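Side-chain contact in fructokinase (Xylella fastidiosa Temecula1, PDB 3LJS), which probably phosphorylates fructose with ATP as a sugar kinase of the PfkB (ribokinase-like) family: residues Y270-A273 with Q274-D278. Sequence-based numbering, arbitrary orientation.
Sequences YTFA and QQFDD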
ATOM      1  N   TYR B 270     -28.009  -9.241  13.449  1.00 17.94           N
ATOM      2  CA  TYR B 270     -28.208  -8.856  14.842  1.00 18.89           C
ATOM      3  C   TYR B 270     -29.598  -9.308  15.300  1.00 18.65           C
ATOM      4  O   TYR B 270     -29.747  -9.895  16.373  1.00 18.06           O
ATOM      5  CB  TYR B 270     -28.105  -7.335  15.012  1.00 17.48           C
ATOM      6  CG  TYR B 270     -28.691  -6.842  16.324  1.00 18.05           C
ATOM      7  CD1 TYR B 270     -27.969  -6.928  17.520  1.00 18.07           C
ATOM      8  CD2 TYR B 270     -29.994  -6.355  16.380  1.00 18.04           C
ATOM      9  CE1 TYR B 270     -28.544  -6.543  18.741  1.00 17.24           C
ATOM     10  CE2 TYR B 270     -30.577  -5.972  17.586  1.00 18.67           C
ATOM     11  CZ  TYR B 270     -29.852  -6.070  18.762  1.00 19.18           C
ATOM     12  OH  TYR B 270     -30.457  -5.711  19.950  1.00 19.90           O
ATOM     13  N   THR B 271     -30.610  -9.024  14.483  1.00 17.62           N
ATOM     14  CA  THR B 271     -31.978  -9.391  14.830  1.00 19.90           C
ATOM     15  C   THR B 271     -32.165 -10.900  14.889  1.00 19.97           C
ATOM     16  O   THR B 271     -32.847 -11.406  15.786  1.00 22.07           O
ATOM     17  CB  THR B 271     -32.995  -8.779  13.843  1.00 21.69           C
ATOM     18  OG1 THR B 271     -32.808  -7.358  13.789  1.00 20.99           O
ATOM     19  CG2 THR B 271     -34.409  -9.050  14.313  1.00 23.31           C
ATOM     20  N   PHE B 272     -31.557 -11.619  13.943  1.00 19.41           N
ATOM     21  CA  PHE B 272     -31.639 -13.078  13.910  1.00 20.09           C
ATOM     22  C   PHE B 272     -31.141 -13.649  15.239  1.00 21.39           C
ATOM     23  O   PHE B 272     -31.792 -14.497  15.851  1.00 21.89           O
ATOM     24  CB  PHE B 272     -30.747 -13.669  12.805  1.00 20.28           C
ATOM     25  CG  PHE B 272     -31.288 -13.526  11.406  1.00 20.83           C
ATOM     26  CD1 PHE B 272     -32.564 -13.030  11.164  1.00 22.34           C
ATOM     27  CD2 PHE B 272     -30.504 -13.905  10.320  1.00 21.67           C
ATOM     28  CE1 PHE B 272     -33.049 -12.917   9.856  1.00 24.23           C
ATOM     29  CE2 PHE B 272     -30.979 -13.797   9.015  1.00 22.89           C
ATOM     30  CZ  PHE B 272     -32.252 -13.302   8.781  1.00 23.56           C
ATOM     31  N   ALA B 273     -29.972 -13.186  15.666  1.00 21.09           N
ATOM     32  CA  ALA B 273     -29.359 -13.663  16.898  1.00 22.30           C
ATOM     33  C   ALA B 273     -30.196 -13.342  18.128  1.00 23.36           C
ATOM     34  O   ALA B 273     -30.199 -14.106  19.092  1.00 24.39           O
ATOM     35  CB  ALA B 273     -27.958 -13.080  17.043  1.00 20.63           C
ATOM     36  N   GLN B 274     -30.898 -12.212  18.104  1.00 22.87           N
ATOM     37  CA  GLN B 274     -31.745 -11.825  19.228  1.00 23.80           C
ATOM     38  C   GLN B 274     -33.020 -12.672  19.295  1.00 24.77           C
ATOM     39  O   GLN B 274     -33.439 -13.102  20.368  1.00 25.51           O
ATOM     40  CB  GLN B 274     -32.151 -10.347  19.117  1.00 23.34           C
ATOM     41  CG  GLN B 274     -31.028  -9.330  19.319  1.00 24.05           C
ATOM     42  CD  GLN B 274     -30.464  -9.332  20.738  1.00 27.67           C
ATOM     43  OE1 GLN B 274     -31.212  -9.307  21.715  1.00 27.25           O
ATOM     44  NE2 GLN B 274     -29.141  -9.349  20.850  1.00 26.47           N
ATOM     45  N   GLN B 275     -33.624 -12.922  18.137  1.00 24.61           N
ATOM     46  CA  GLN B 275     -34.880 -13.661  18.065  1.00 26.15           C
ATOM     47  C   GLN B 275     -34.840 -15.185  17.950  1.00 26.14           C
ATOM     48  O   GLN B 275     -35.772 -15.855  18.395  1.00 26.57           O
ATOM     49  CB  GLN B 275     -35.724 -13.096  16.918  1.00 25.62           C
ATOM     50  CG  GLN B 275     -35.938 -11.592  17.009  1.00 27.90           C
ATOM     51  CD  GLN B 275     -36.815 -11.060  15.897  1.00 32.87           C
ATOM     52  OE1 GLN B 275     -36.602 -11.368  14.722  1.00 34.89           O
ATOM     53  NE2 GLN B 275     -37.807 -10.252  16.261  1.00 33.61           N
ATOM     54  N   PHE B 276     -33.787 -15.740  17.359  1.00 24.80           N
ATOM     55  CA  PHE B 276     -33.708 -17.194  17.197  1.00 25.33           C
ATOM     56  C   PHE B 276     -33.118 -17.918  18.408  1.00 26.40           C
ATOM     57  O   PHE B 276     -32.089 -17.506  18.941  1.00 24.68           O
ATOM     58  CB  PHE B 276     -32.867 -17.556  15.967  1.00 22.61           C
ATOM     59  CG  PHE B 276     -33.378 -16.986  14.670  1.00 21.69           C
ATOM     60  CD1 PHE B 276     -34.683 -16.519  14.549  1.00 22.19           C
ATOM     61  CD2 PHE B 276     -32.551 -16.954  13.546  1.00 22.35           C
ATOM     62  CE1 PHE B 276     -35.157 -16.033  13.331  1.00 22.61           C
ATOM     63  CE2 PHE B 276     -33.015 -16.472  12.324  1.00 21.04           C
ATOM     64  CZ  PHE B 276     -34.319 -16.011  12.214  1.00 21.36           C
ATOM     65  N   ASP B 277     -33.765 -19.002  18.840  1.00 28.27           N
ATOM     66  CA  ASP B 277     -33.245 -19.776  19.971  1.00 30.82           C
ATOM     67  C   ASP B 277     -32.068 -20.583  19.454  1.00 29.85           C
ATOM     68  O   ASP B 277     -31.096 -20.819  20.168  1.00 32.17           O
ATOM     69  CB  ASP B 277     -34.281 -20.767  20.520  1.00 35.36           C
ATOM     70  CG  ASP B 277     -35.495 -20.087  21.113  1.00 39.43           C
ATOM     71  OD1 ASP B 277     -35.339 -19.013  21.734  1.00 40.72           O
ATOM     72  OD2 ASP B 277     -36.607 -20.644  20.971  1.00 42.74           O
ATOM     73  N   ASP B 278     -32.176 -21.014  18.203  1.00 27.57           N
ATOM     74  CA  ASP B 278     -31.141 -21.809  17.567  1.00 25.88           C
ATOM     75  C   ASP B 278     -31.225 -21.688  16.048  1.00 24.98           C
ATOM     76  O   ASP B 278     -32.092 -20.994  15.511  1.00 22.31           O
ATOM     77  CB  ASP B 278     -31.272 -23.282  17.972  1.00 27.66           C
ATOM     78  CG  ASP B 278     -32.687 -23.824  17.781  1.00 30.81           C
ATOM     79  OD1 ASP B 278     -33.365 -23.437  16.803  1.00 28.06           O
ATOM     80  OD2 ASP B 278     -33.118 -24.657  18.608  1.00 33.27           O
TER
HETATM   81  O   HOH W   1     -27.579 -10.093  18.420  1.00 23.99           O
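Gln274 folds back over the ring of Tyr270, one turn earlier in helix 262-275, and is easiest followed from its root. Its CB lies 3.6 Å from Thr271 O. CG, anti to the carbonyl carbon, comes down over one face of the tyrosine ring, toward the rim, in a CH-pi contact 3.8 Å from the centroid. The bend at the next bond (chi2 -66°) then carries the amide beyond the ring's rim at its hydroxyl end, its plane 20° from that of the ring, with CD 3.7 Å from Tyr270 OH and NE2 near CE1. NE2 donates to a water that in turn donates to Tyr270 O, the same carbonyl that accepts the helical bond from Gln274 N. Two donors thus grip that oxygen, and the bridge helps fix the rotation of the amide.

Gln275 runs alongside Thr271, and Gln275 OE1 is 3.2 Å from Thr271 CG2; Thr271 OG1 turns back to Gly267 O. On the side facing Phe285, the rings of Phe272 and Phe276 are nearly parallel (18°) but displaced, with little overlap: CE2 of Phe276 reaches CG of Phe272 at 3.5 Å. The bond from Phe276 N to Phe272 O (2.8 Å) closes the last turn before the chain leaves helical geometry. Both phenylalanines meet Phe285 of helix 281-286 edge to face, Phe276 also touches Ala281 and Leu282, and Lys5, just ahead of strand 6-10, bonds to Phe276 O. Helix 289-305 packs against Thr271, Phe272 and Gln275 through Thr295, with Phe298 also on Thr271, so this end of the helix packs against both of the helices that follow it.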